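Local coordinates for protein putative S41 protease (Bacteroides fragilis NCTC 9343, PDB 3K50) that is of unproven function but is a putative S41-family peptidase of the ClpP/crotonase clan, at residues A[237-242]-A[302-307]; A[245-250]-A[279-284]; A[257-262]-A[275-280]. One frame throughout, in Å; residues are numbered along the deposited sequence.

Interaction 1: residues A[237-242]-A[302-307]; sequences GSLDCA and RGAAEM
The tight part of this contact lies between L239, A242, A304 and M307, with the backbone of G237 at its end. M307 is a selenomethionine. Its CG is anti to the backbone N (chi1 176°), and the bend at chi2 (-73°) places SE beside CB of A242. CD2 of L239 meets CG of M307 at 3.7 Å, and the two side chains cross obliquely. The same CD2 of L239 also comes within 4.1 Å of CB of A304. One turn further along, CB of A242 packs on SE of M307 at 3.9 Å. A304 is buried, and its CB rests 3.7 Å from N of G237. F197 touches A242 and A304, and V351 touches L239 and M307, which extends the apolar cluster.

The other side is open to solvent. Here lie exposed G237 and water 1. G237 has backbone angles that call for glycine, since a CB would jam against the carbonyl O of the residue before. Water 1 bridges the two segments. It accepts from N of G237 at 2.8 Å and from N of A304 at 3.0 Å, so two backbone N-H groups converge on one oxygen.

Both helices start at this edge. S238 is the N-cap of helix 239-249, and its OG accepts from N of C241 at 3.3 Å, with a weaker bond from N of D240. G303 is the N-cap of the other helix, and its N donates to OE1 of E306 at 2.8 Å. OE1 of E306 also accepts from N of E328, and OE2 bonds OG1 of T325 and N of G327.

Two backbone N-H groups around one oxygen, one of them at the first turn of a helix, are consistent with the arrangement of an oxyanion hole as in S41 peptidases.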
loop_
_atom_site.group_PDB
_atom_site.type_symbol
_atom_site.label_atom_id
_atom_site.label_comp_id
_atom_site.label_asym_id
_atom_site.label_seq_id
_atom_site.Cartn_x
_atom_site.Cartn_y
_atom_site.Cartn_z
ATOM N N GLY A 237 -0.280 -6.240 3.659
ATOM C CA GLY A 237 -0.014 -7.610 3.249
ATOM C C GLY A 237 0.576 -8.482 4.346
ATOM O O GLY A 237 0.081 -8.488 5.475
ATOM N N SER A 238 1.647 -9.211 4.017
ATOM C CA SER A 238 2.242 -10.224 4.884
ATOM C C SER A 238 3.251 -9.689 5.897
ATOM O O SER A 238 4.155 -8.919 5.541
ATOM C CB SER A 238 2.928 -11.306 3.999
ATOM O OG SER A 238 4.068 -11.920 4.640
ATOM N N LEU A 239 3.112 -10.138 7.141
ATOM C CA LEU A 239 4.007 -9.735 8.200
ATOM C C LEU A 239 5.375 -10.362 8.050
ATOM O O LEU A 239 6.330 -9.804 8.539
ATOM C CB LEU A 239 3.421 -10.008 9.610
ATOM C CG LEU A 239 2.220 -9.096 9.983
ATOM C CD1 LEU A 239 1.721 -9.394 11.378
ATOM C CD2 LEU A 239 2.532 -7.621 9.874
ATOM N N ASP A 240 5.489 -11.482 7.346
ATOM C CA ASP A 240 6.800 -12.080 7.147
ATOM C C ASP A 240 7.625 -11.172 6.207
ATOM O O ASP A 240 8.837 -11.048 6.368
ATOM C CB ASP A 240 6.654 -13.540 6.703
ATOM C CG ASP A 240 6.012 -14.477 7.878
ATOM O OD1 ASP A 240 6.474 -14.450 9.068
ATOM O OD2 ASP A 240 5.031 -15.219 7.609
ATOM N N CYS A 241 6.969 -10.549 5.234
ATOM C CA CYS A 241 7.616 -9.556 4.371
ATOM C C CYS A 241 8.045 -8.382 5.213
ATOM O O CYS A 241 9.146 -7.877 5.046
ATOM C CB CYS A 241 6.676 -9.074 3.249
ATOM S SG CYS A 241 6.308 -10.394 2.076
ATOM N N ALA A 242 7.177 -7.953 6.125
ATOM C CA ALA A 242 7.502 -6.834 6.990
ATOM C C ALA A 242 8.724 -7.117 7.895
ATOM O O ALA A 242 9.550 -6.263 8.079
ATOM C CB ALA A 242 6.280 -6.423 7.834
ATOM N N ARG A 302 -1.261 1.247 5.057
ATOM C CA ARG A 302 -2.074 0.463 5.987
ATOM C C ARG A 302 -1.493 -0.837 6.432
ATOM O O ARG A 302 -0.775 -1.501 5.694
ATOM C CB ARG A 302 -3.370 0.131 5.212
ATOM C CG ARG A 302 -4.408 -0.749 5.906
ATOM C CD ARG A 302 -5.567 -1.007 4.973
ATOM N NE ARG A 302 -6.405 0.161 4.797
ATOM C CZ ARG A 302 -7.454 0.496 5.569
ATOM N NH1 ARG A 302 -7.842 -0.239 6.596
ATOM N NH2 ARG A 302 -8.127 1.584 5.297
ATOM N N GLY A 303 -1.882 -1.251 7.618
ATOM C CA GLY A 303 -1.607 -2.616 8.063
ATOM C C GLY A 303 -0.184 -3.028 8.286
ATOM O O GLY A 303 0.504 -2.515 9.159
ATOM N N ALA A 304 0.286 -3.974 7.500
ATOM C CA ALA A 304 1.690 -4.334 7.562
ATOM C C ALA A 304 2.587 -3.094 7.408
ATOM O O ALA A 304 3.637 -3.000 8.057
ATOM C CB ALA A 304 2.009 -5.418 6.484
ATOM N N ALA A 305 2.182 -2.135 6.556
ATOM C CA ALA A 305 2.960 -0.921 6.306
ATOM C C ALA A 305 3.077 -0.127 7.622
ATOM O O ALA A 305 4.111 0.410 7.951
ATOM C CB ALA A 305 2.308 -0.086 5.221
ATOM N N GLU A 306 2.010 -0.117 8.379
ATOM C CA GLU A 306 1.953 0.585 9.674
ATOM C C GLU A 306 2.703 -0.168 10.757
ATOM O O GLU A 306 3.268 0.439 11.679
ATOM C CB GLU A 306 0.523 0.813 10.074
ATOM C CG GLU A 306 -0.222 1.788 9.162
ATOM C CD GLU A 306 -1.680 1.928 9.515
ATOM O OE1 GLU A 306 -2.486 1.027 9.125
ATOM O OE2 GLU A 306 -2.027 2.953 10.150
HETATM N N MSE A 307 2.720 -1.477 10.633
HETATM C CA MSE A 307 3.502 -2.353 11.539
HETATM C C MSE A 307 4.986 -2.060 11.452
HETATM O O MSE A 307 5.680 -2.070 12.464
HETATM C CB MSE A 307 3.217 -3.815 11.200
HETATM C CG MSE A 307 4.022 -4.910 11.983
HETATM SE SE MSE A 307 5.948 -5.114 11.490
HETATM C CE MSE A 307 6.393 -7.130 11.916
HETATM O O HOH W 1 -1.683 -5.659 6.068
#

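Interaction 2: residues A[245-250]-A[279-284]; sequences LCTMLA and PELIQS
T247 and I282 make the closest approach here, with CG2 of T247 3.8 Å from CG1 of I282. The first segment is the last part of helix 239-249. Before T247 in the sequence, C246 turns to the other flank of the helix and packs on helix 304-312.

T247 points to the loop. Its CG2 is anti to the backbone N, and it lies across the start of the 279-284 segment, 4.1 Å from N of P279. CD1 of I282 is close to the same methyl, also at 4.1 Å from CG2 of T247. OG1 takes the other branch position (chi1 -71°) and turns back to the helix. It donates to the carbonyl O of Q243 and accepts from N of N278. The one side chain thus offers a methyl to the loop and keeps its hydroxyl bonded. CD1 of L281 comes only loosely near, at 4.5 Å from OG1 of T247.

M248, a selenomethionine, follows. Its CG lies 4.2 Å from CG1 of I282, and the two side chains slide past each other in opposite directions. F216 also touches M248.

A250 leaves helical geometry and ends the helix. On the loop side, NE2 of Q283 donates to O of E280 at 2.8 Å in a nearly straight bond of 175°.

The contact is a loop laid over the C-terminal end of a helix. That helix belongs to a beta-alpha-beta crossover from strand 226-230 through helix 239-249 to the parallel strand 292-297, with the hairpin 258-263/273-276 inserted after the helix.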
loop_
_atom_site.group_PDB
_atom_site.type_symbol
_atom_site.label_atom_id
_atom_site.label_comp_id
_atom_site.label_asym_id
_atom_site.label_seq_id
_atom_site.Cartn_x
_atom_site.Cartn_y
_atom_site.Cartn_z
ATOM N N LEU A 245 11.925 -6.849 5.697
ATOM C CA LEU A 245 12.202 -5.431 5.454
ATOM C C LEU A 245 12.833 -4.760 6.705
ATOM O O LEU A 245 13.877 -4.085 6.650
ATOM C CB LEU A 245 10.904 -4.724 5.042
ATOM C CG LEU A 245 11.020 -3.247 4.686
ATOM C CD1 LEU A 245 12.098 -2.979 3.527
ATOM C CD2 LEU A 245 9.647 -2.637 4.361
ATOM N N CYS A 246 12.200 -4.935 7.851
ATOM C CA CYS A 246 12.748 -4.374 9.073
ATOM C C CYS A 246 14.107 -4.865 9.412
ATOM O O CYS A 246 14.946 -4.093 9.866
ATOM C CB CYS A 246 11.847 -4.719 10.247
ATOM S SG CYS A 246 10.244 -3.825 10.205
ATOM N N THR A 247 14.327 -6.173 9.220
ATOM C CA THR A 247 15.583 -6.794 9.575
ATOM C C THR A 247 16.701 -6.139 8.750
ATOM O O THR A 247 17.798 -5.907 9.235
ATOM C CB THR A 247 15.462 -8.352 9.417
ATOM O OG1 THR A 247 14.598 -8.882 10.467
ATOM C CG2 THR A 247 16.855 -9.072 9.446
HETATM N N MSE A 248 16.392 -5.793 7.504
HETATM C CA MSE A 248 17.407 -5.262 6.612
HETATM C C MSE A 248 17.652 -3.744 6.771
HETATM O O MSE A 248 18.718 -3.253 6.381
HETATM C CB MSE A 248 17.101 -5.666 5.166
HETATM C CG MSE A 248 17.274 -7.163 4.859
HETATM SE SE MSE A 248 17.305 -7.747 3.031
HETATM C CE MSE A 248 15.611 -7.137 2.551
ATOM N N LEU A 249 16.720 -3.009 7.369
ATOM C CA LEU A 249 16.899 -1.557 7.585
ATOM C C LEU A 249 17.562 -1.256 8.914
ATOM O O LEU A 249 18.289 -0.292 9.025
ATOM C CB LEU A 249 15.545 -0.827 7.568
ATOM C CG LEU A 249 14.759 -0.761 6.275
ATOM C CD1 LEU A 249 13.265 -0.403 6.435
ATOM C CD2 LEU A 249 15.500 0.321 5.371
ATOM N N ALA A 250 17.391 -2.148 9.888
ATOM C CA ALA A 250 17.716 -1.839 11.258
ATOM C C ALA A 250 19.198 -1.643 11.564
ATOM O O ALA A 250 20.069 -2.135 10.820
ATOM C CB ALA A 250 17.182 -2.930 12.150
ATOM N N PRO A 279 18.584 -12.250 11.451
ATOM C CA PRO A 279 19.588 -12.161 10.413
ATOM C C PRO A 279 19.654 -13.345 9.459
ATOM O O PRO A 279 20.152 -13.202 8.334
ATOM C CB PRO A 279 20.900 -11.965 11.197
ATOM C CG PRO A 279 20.652 -12.645 12.515
ATOM C CD PRO A 279 19.178 -12.372 12.800
ATOM N N GLU A 280 19.093 -14.489 9.845
ATOM C CA GLU A 280 19.050 -15.636 8.920
ATOM C C GLU A 280 18.067 -15.385 7.752
ATOM O O GLU A 280 18.084 -16.102 6.766
ATOM C CB GLU A 280 18.646 -16.905 9.654
ATOM C CG GLU A 280 19.763 -17.595 10.430
ATOM C CD GLU A 280 20.139 -16.916 11.710
ATOM O OE1 GLU A 280 19.221 -16.463 12.434
ATOM O OE2 GLU A 280 21.365 -16.869 12.016
ATOM N N LEU A 281 17.185 -14.408 7.910
ATOM C CA LEU A 281 16.294 -13.997 6.828
ATOM C C LEU A 281 16.963 -13.173 5.754
ATOM O O LEU A 281 16.436 -13.112 4.648
ATOM C CB LEU A 281 15.117 -13.150 7.336
ATOM C CG LEU A 281 13.973 -13.777 8.155
ATOM C CD1 LEU A 281 13.074 -12.641 8.560
ATOM C CD2 LEU A 281 13.147 -14.847 7.373
ATOM N N ILE A 282 18.150 -12.621 6.014
ATOM C CA ILE A 282 18.763 -11.699 5.037
ATOM C C ILE A 282 19.128 -12.436 3.751
ATOM O O ILE A 282 18.866 -11.927 2.636
ATOM C CB ILE A 282 19.968 -10.967 5.668
ATOM C CG1 ILE A 282 19.487 -10.072 6.861
ATOM C CG2 ILE A 282 20.795 -10.184 4.639
ATOM C CD1 ILE A 282 20.586 -9.488 7.692
ATOM N N GLN A 283 19.756 -13.598 3.903
ATOM C CA GLN A 283 20.164 -14.404 2.762
ATOM C C GLN A 283 20.907 -13.544 1.735
ATOM O O GLN A 283 21.886 -12.904 2.119
ATOM C CB GLN A 283 18.942 -15.162 2.201
ATOM C CG GLN A 283 18.398 -16.164 3.206
ATOM C CD GLN A 283 19.391 -17.249 3.559
ATOM O OE1 GLN A 283 19.984 -17.898 2.656
ATOM N NE2 GLN A 283 19.561 -17.486 4.848
ATOM N N SER A 284 20.454 -13.489 0.477
ATOM C CA SER A 284 21.129 -12.749 -0.577
ATOM C C SER A 284 21.019 -11.228 -0.502
ATOM O O SER A 284 21.615 -10.503 -1.352
ATOM C CB SER A 284 20.616 -13.214 -1.946
ATOM O OG SER A 284 19.203 -13.193 -1.975
#

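Interaction 3: residues A[257-262]-A[275-280]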
loop_
_atom_site.group_PDB
_atom_site.type_symbol
_atom_site.label_atom_id
_atom_site.label_comp_id
_atom_site.label_asym_id
_atom_site.label_seq_id
_atom_site.Cartn_x
_atom_site.Cartn_y
_atom_site.Cartn_z
ATOM N N GLN A 257 16.948 -9.075 18.436
ATOM C CA GLN A 257 16.051 -8.428 19.383
ATOM C C GLN A 257 14.606 -8.582 18.930
ATOM O O GLN A 257 14.335 -8.782 17.750
ATOM C CB GLN A 257 16.479 -6.952 19.567
ATOM C CG GLN A 257 17.924 -6.908 20.199
ATOM C CD GLN A 257 18.407 -5.554 20.651
ATOM O OE1 GLN A 257 19.590 -5.207 20.483
ATOM N NE2 GLN A 257 17.534 -4.800 21.215
ATOM N N LEU A 258 13.674 -8.460 19.873
ATOM C CA LEU A 258 12.253 -8.577 19.573
ATOM C C LEU A 258 11.739 -7.451 18.645
ATOM O O LEU A 258 12.027 -6.292 18.855
ATOM C CB LEU A 258 11.416 -8.586 20.890
ATOM C CG LEU A 258 11.487 -9.895 21.725
ATOM C CD1 LEU A 258 10.895 -9.616 23.132
ATOM C CD2 LEU A 258 10.806 -11.139 21.030
ATOM N N LEU A 259 10.983 -7.822 17.618
ATOM C CA LEU A 259 10.465 -6.876 16.669
ATOM C C LEU A 259 8.949 -6.732 16.807
ATOM O O LEU A 259 8.415 -5.643 16.769
ATOM C CB LEU A 259 10.785 -7.314 15.246
ATOM C CG LEU A 259 10.190 -6.403 14.159
ATOM C CD1 LEU A 259 10.905 -5.066 14.128
ATOM C CD2 LEU A 259 10.216 -7.157 12.810
ATOM N N ALA A 260 8.253 -7.855 16.844
ATOM C CA ALA A 260 6.791 -7.872 16.928
ATOM C C ALA A 260 6.273 -9.052 17.706
ATOM O O ALA A 260 6.853 -10.165 17.665
ATOM C CB ALA A 260 6.152 -7.836 15.531
ATOM N N LEU A 261 5.166 -8.804 18.407
ATOM C CA LEU A 261 4.536 -9.777 19.290
ATOM C C LEU A 261 3.153 -9.959 18.738
ATOM O O LEU A 261 2.315 -9.082 18.870
ATOM C CB LEU A 261 4.509 -9.252 20.726
ATOM C CG LEU A 261 5.792 -8.785 21.450
ATOM C CD1 LEU A 261 5.412 -8.372 22.845
ATOM C CD2 LEU A 261 6.898 -9.867 21.467
ATOM N N LEU A 262 2.936 -11.083 18.056
ATOM C CA LEU A 262 1.632 -11.434 17.518
ATOM C C LEU A 262 0.839 -12.161 18.603
ATOM O O LEU A 262 1.232 -13.257 19.022
ATOM C CB LEU A 262 1.767 -12.331 16.282
ATOM C CG LEU A 262 2.251 -11.665 14.944
ATOM C CD1 LEU A 262 3.481 -10.866 15.060
ATOM C CD2 LEU A 262 2.444 -12.682 13.872
ATOM N N LEU A 275 8.238 -12.327 16.679
ATOM C CA LEU A 275 9.141 -12.066 15.543
ATOM C C LEU A 275 10.306 -11.222 16.035
ATOM O O LEU A 275 10.142 -10.240 16.781
ATOM C CB LEU A 275 8.401 -11.358 14.426
ATOM C CG LEU A 275 7.130 -12.066 13.880
ATOM C CD1 LEU A 275 6.525 -11.295 12.800
ATOM C CD2 LEU A 275 7.421 -13.549 13.418
ATOM N N THR A 276 11.496 -11.602 15.605
ATOM C CA THR A 276 12.687 -10.842 15.877
ATOM C C THR A 276 13.297 -10.204 14.628
ATOM O O THR A 276 12.897 -10.496 13.489
ATOM C CB THR A 276 13.788 -11.762 16.454
ATOM O OG1 THR A 276 14.238 -12.691 15.421
ATOM C CG2 THR A 276 13.279 -12.486 17.680
ATOM N N PHE A 277 14.274 -9.322 14.859
ATOM C CA PHE A 277 15.133 -8.868 13.802
ATOM C C PHE A 277 15.963 -10.138 13.552
ATOM O O PHE A 277 16.819 -10.490 14.353
ATOM C CB PHE A 277 16.008 -7.692 14.220
ATOM C CG PHE A 277 15.269 -6.379 14.439
ATOM C CD1 PHE A 277 14.920 -5.573 13.387
ATOM C CD2 PHE A 277 15.043 -5.915 15.709
ATOM C CE1 PHE A 277 14.281 -4.355 13.594
ATOM C CE2 PHE A 277 14.439 -4.726 15.916
ATOM C CZ PHE A 277 14.043 -3.938 14.877
ATOM N N ASN A 278 15.689 -10.856 12.461
ATOM C CA ASN A 278 16.283 -12.192 12.257
ATOM C C ASN A 278 17.285 -12.233 11.115
ATOM O O ASN A 278 16.894 -12.307 9.950
ATOM C CB ASN A 278 15.149 -13.195 12.031
ATOM C CG ASN A 278 15.606 -14.625 11.954
ATOM O OD1 ASN A 278 16.814 -14.972 11.942
ATOM N ND2 ASN A 278 14.617 -15.502 11.904
ATOM N N PRO A 279 18.584 -12.250 11.451
ATOM C CA PRO A 279 19.588 -12.161 10.413
ATOM C C PRO A 279 19.654 -13.345 9.459
ATOM O O PRO A 279 20.152 -13.202 8.334
ATOM C CB PRO A 279 20.900 -11.965 11.197
ATOM C CG PRO A 279 20.652 -12.645 12.515
ATOM C CD PRO A 279 19.178 -12.372 12.800
ATOM N N GLU A 280 19.093 -14.489 9.845
ATOM C CA GLU A 280 19.050 -15.636 8.920
ATOM C C GLU A 280 18.067 -15.385 7.752
ATOM O O GLU A 280 18.084 -16.102 6.766
ATOM C CB GLU A 280 18.646 -16.905 9.654
ATOM C CG GLU A 280 19.763 -17.595 10.430
ATOM C CD GLU A 280 20.139 -16.916 11.710
ATOM O OE1 GLU A 280 19.221 -16.463 12.434
ATOM O OE2 GLU A 280 21.365 -16.869 12.016
#
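CD1 of L259 lies over one face of the F277 ring. It is 3.8 Å from the centroid of the F277 ring, 29° off the normal, in a CH-pi contact. The two side chains cross at about a right angle. CG of L259 is anti to the backbone N (chi1 176°), and chi2 (71°) then sets CD1 over the ring. CD1 of L259 comes nearest to CZ of F277, at 3.4 Å.

In the second pair, CD1 of L262 meets CD1 of L275 at 3.8 Å. CB of A260 is on the same sheet face as L275. L258 and T276 form a non-hydrogen-bonded pair with diverging side chains. CB of T276 lies 3.3 Å from O of Q257.

The backbone sets these positions. O of L275 accepts from N of L259 at 2.7 Å and from N of A260 at 3.0 Å. This is a classic beta bulge: two residues of one strand face one of the other. N of L275 donates back to O of A260 at 2.8 Å. Beyond the bulge, N of F277 donates to O of Q257 at 2.9 Å, which holds F277 close to the strand as the chain leaves the sheet. An Asx turn follows, with OD1 of N278 accepting from N of E280.

The pair is a beta hairpin. Strand 342-352 runs antiparallel to strand 258-263. Helix 304-312 packs on L259, A260 and F277, helix 239-249 touches L259 and L275, and Y315 meets F277 edge-to-face.

In the fold
Helix 239-249 joins interactions 1 and 2. It begins beside the possible oxyanion hole and ends under the 279-284 loop. Interaction 3 is nested in the chain between the two segments of interaction 1, and M307 links them: CE of M307 lies 3.7 Å from CB of A260. Interactions 2 and 3 share P279 and E280 and have centres about 10 Å apart. CB of A250 is 3.5 Å from CE1 of F277. The hairpin thus packs against helices 239-249 and 304-312. The centres of interactions 2 and 3 lie about 15 and 13 Å from the centre of interaction 1, which holds the water-bridged site.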